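Putative transcriptional regulator MarR (Geobacillus stearothermophilus, PDB 2RDP) probably binds DNA as a dimeric winged-helix transcriptional regulator of the MarR family. Local coordinates at residues E126-D130 against E131-V135. Sequence-based numbering, arbitrary orientation.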
loop_
_atom_site.group_PDB
_atom_site.type_symbol
_atom_site.label_atom_id
_atom_site.label_comp_id
_atom_site.label_asym_id
_atom_site.label_seq_id
_atom_site.Cartn_x
_atom_site.Cartn_y
_atom_site.Cartn_z
ATOM N N GLU A 126 0.665 18.827 -9.485
ATOM C CA GLU A 126 0.730 20.191 -10.000
ATOM C C GLU A 126 0.761 20.269 -11.514
ATOM O O GLU A 126 0.413 21.303 -12.076
ATOM C CB GLU A 126 1.848 21.026 -9.361
ATOM C CG GLU A 126 3.258 20.835 -9.931
ATOM C CD GLU A 126 4.344 21.164 -8.882
ATOM O OE1 GLU A 126 4.216 22.236 -8.229
ATOM O OE2 GLU A 126 5.300 20.340 -8.698
ATOM N N SER A 127 1.125 19.168 -12.163
ATOM C CA SER A 127 1.116 19.119 -13.619
ATOM C C SER A 127 -0.197 18.590 -14.215
ATOM O O SER A 127 -0.356 18.604 -15.429
ATOM C CB SER A 127 2.304 18.327 -14.163
ATOM O OG SER A 127 2.139 16.959 -13.866
ATOM N N PHE A 128 -1.134 18.132 -13.385
ATOM C CA PHE A 128 -2.471 17.850 -13.891
ATOM C C PHE A 128 -3.189 19.173 -14.127
ATOM O O PHE A 128 -3.059 20.101 -13.324
ATOM C CB PHE A 128 -3.266 17.043 -12.886
ATOM C CG PHE A 128 -2.842 15.605 -12.760
ATOM C CD1 PHE A 128 -1.514 15.262 -12.485
ATOM C CD2 PHE A 128 -3.806 14.591 -12.848
ATOM C CE1 PHE A 128 -1.132 13.898 -12.345
ATOM C CE2 PHE A 128 -3.469 13.246 -12.711
ATOM C CZ PHE A 128 -2.125 12.887 -12.457
ATOM N N SER A 129 -3.941 19.264 -15.227
ATOM C CA SER A 129 -4.822 20.402 -15.475
ATOM C C SER A 129 -6.085 20.327 -14.601
ATOM O O SER A 129 -6.416 19.271 -14.100
ATOM C CB SER A 129 -5.224 20.423 -16.959
ATOM O OG SER A 129 -6.045 19.314 -17.305
ATOM N N ASP A 130 -6.802 21.435 -14.438
ATOM C CA ASP A 130 -8.108 21.441 -13.772
ATOM C C ASP A 130 -8.983 20.268 -14.207
ATOM O O ASP A 130 -9.539 19.572 -13.361
ATOM C CB ASP A 130 -8.870 22.730 -14.086
ATOM C CG ASP A 130 -8.261 23.953 -13.430
ATOM O OD1 ASP A 130 -7.280 23.813 -12.667
ATOM O OD2 ASP A 130 -8.786 25.057 -13.664
ATOM N N GLU A 131 -9.122 20.066 -15.521
ATOM C CA GLU A 131 -9.951 18.983 -16.046
ATOM C C GLU A 131 -9.440 17.597 -15.704
ATOM O O GLU A 131 -10.242 16.740 -15.363
ATOM C CB GLU A 131 -10.211 19.106 -17.558
ATOM C CG GLU A 131 -11.556 18.410 -18.051
ATOM C CD GLU A 131 -12.790 18.570 -17.049
ATOM O OE1 GLU A 131 -13.546 19.619 -17.111
ATOM O OE2 GLU A 131 -12.996 17.622 -16.212
ATOM N N GLU A 132 -8.129 17.370 -15.762
ATOM C CA GLU A 132 -7.595 16.045 -15.421
ATOM C C GLU A 132 -7.759 15.714 -13.942
ATOM O O GLU A 132 -7.912 14.546 -13.586
ATOM C CB GLU A 132 -6.124 15.882 -15.820
ATOM C CG GLU A 132 -5.869 16.227 -17.258
ATOM C CD GLU A 132 -4.413 16.146 -17.644
ATOM O OE1 GLU A 132 -3.561 16.896 -17.124
ATOM O OE2 GLU A 132 -4.120 15.319 -18.515
ATOM N N ILE A 133 -7.727 16.734 -13.086
ATOM C CA ILE A 133 -7.901 16.513 -11.642
ATOM C C ILE A 133 -9.323 16.052 -11.325
ATOM O O ILE A 133 -9.543 15.148 -10.542
ATOM C CB ILE A 133 -7.458 17.752 -10.802
ATOM C CG1 ILE A 133 -5.984 17.582 -10.428
ATOM C CG2 ILE A 133 -8.299 17.888 -9.483
ATOM C CD1 ILE A 133 -5.221 18.911 -10.397
ATOM N N VAL A 134 -10.277 16.689 -11.965
ATOM C CA VAL A 134 -11.668 16.413 -11.743
ATOM C C VAL A 134 -12.061 14.987 -12.252
ATOM O O VAL A 134 -12.787 14.236 -11.571
ATOM C CB VAL A 134 -12.481 17.615 -12.323
ATOM C CG1 VAL A 134 -13.835 17.233 -12.845
ATOM C CG2 VAL A 134 -12.602 18.688 -11.277
ATOM N N VAL A 135 -11.552 14.617 -13.437
ATOM C CA VAL A 135 -11.718 13.275 -14.021
ATOM C C VAL A 135 -11.041 12.213 -13.154
ATOM O O VAL A 135 -11.638 11.165 -12.815
ATOM C CB VAL A 135 -11.186 13.246 -15.482
ATOM C CG1 VAL A 135 -11.010 11.843 -15.989
ATOM C CG2 VAL A 135 -12.136 14.060 -16.390
#
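The Phe128 ring and the Glu132 carboxylate lie with their planes 51° apart, the two side chains crossing at about a right angle. Glu132 CB approaches the ring obliquely, 4.0 Å from Phe128 CD2, and Ile133 CG1 also comes in at a slant. Phe136 of the same chain meets this ring too, and Lys142 of the second subunit makes a cation-pi contact with it. The carboxylate works as one half of a capping box: Glu132 OE1 takes the N-H of Ser129 through its anti lone pair, 3.1 Å from Ser129 N and nearly straight at 171°. Glu132 CG lies beside its own backbone N (chi1 -53°), and the extended chain beyond it carries OE1 back to the residue before the helix. Ser129, at the N-cap, completes the box, its OG accepting from Glu132 N at 3.2 Å. One residue further along the helix, Ile133 N donates to Ser129 O at 3.0 Å, while Ile133 CD1 packs 3.7 Å from Phe128 CB. With an alanine at Glu132, Ser129 N would probably lose its carboxylate partner, and the turn into the helix would be less firmly fixed. The two reciprocal bonds cap the start of helix 130-147, where the negative carboxylate is probably favoured by the helix dipole, and the adjoining aromatic ties this turn to the dimer interface.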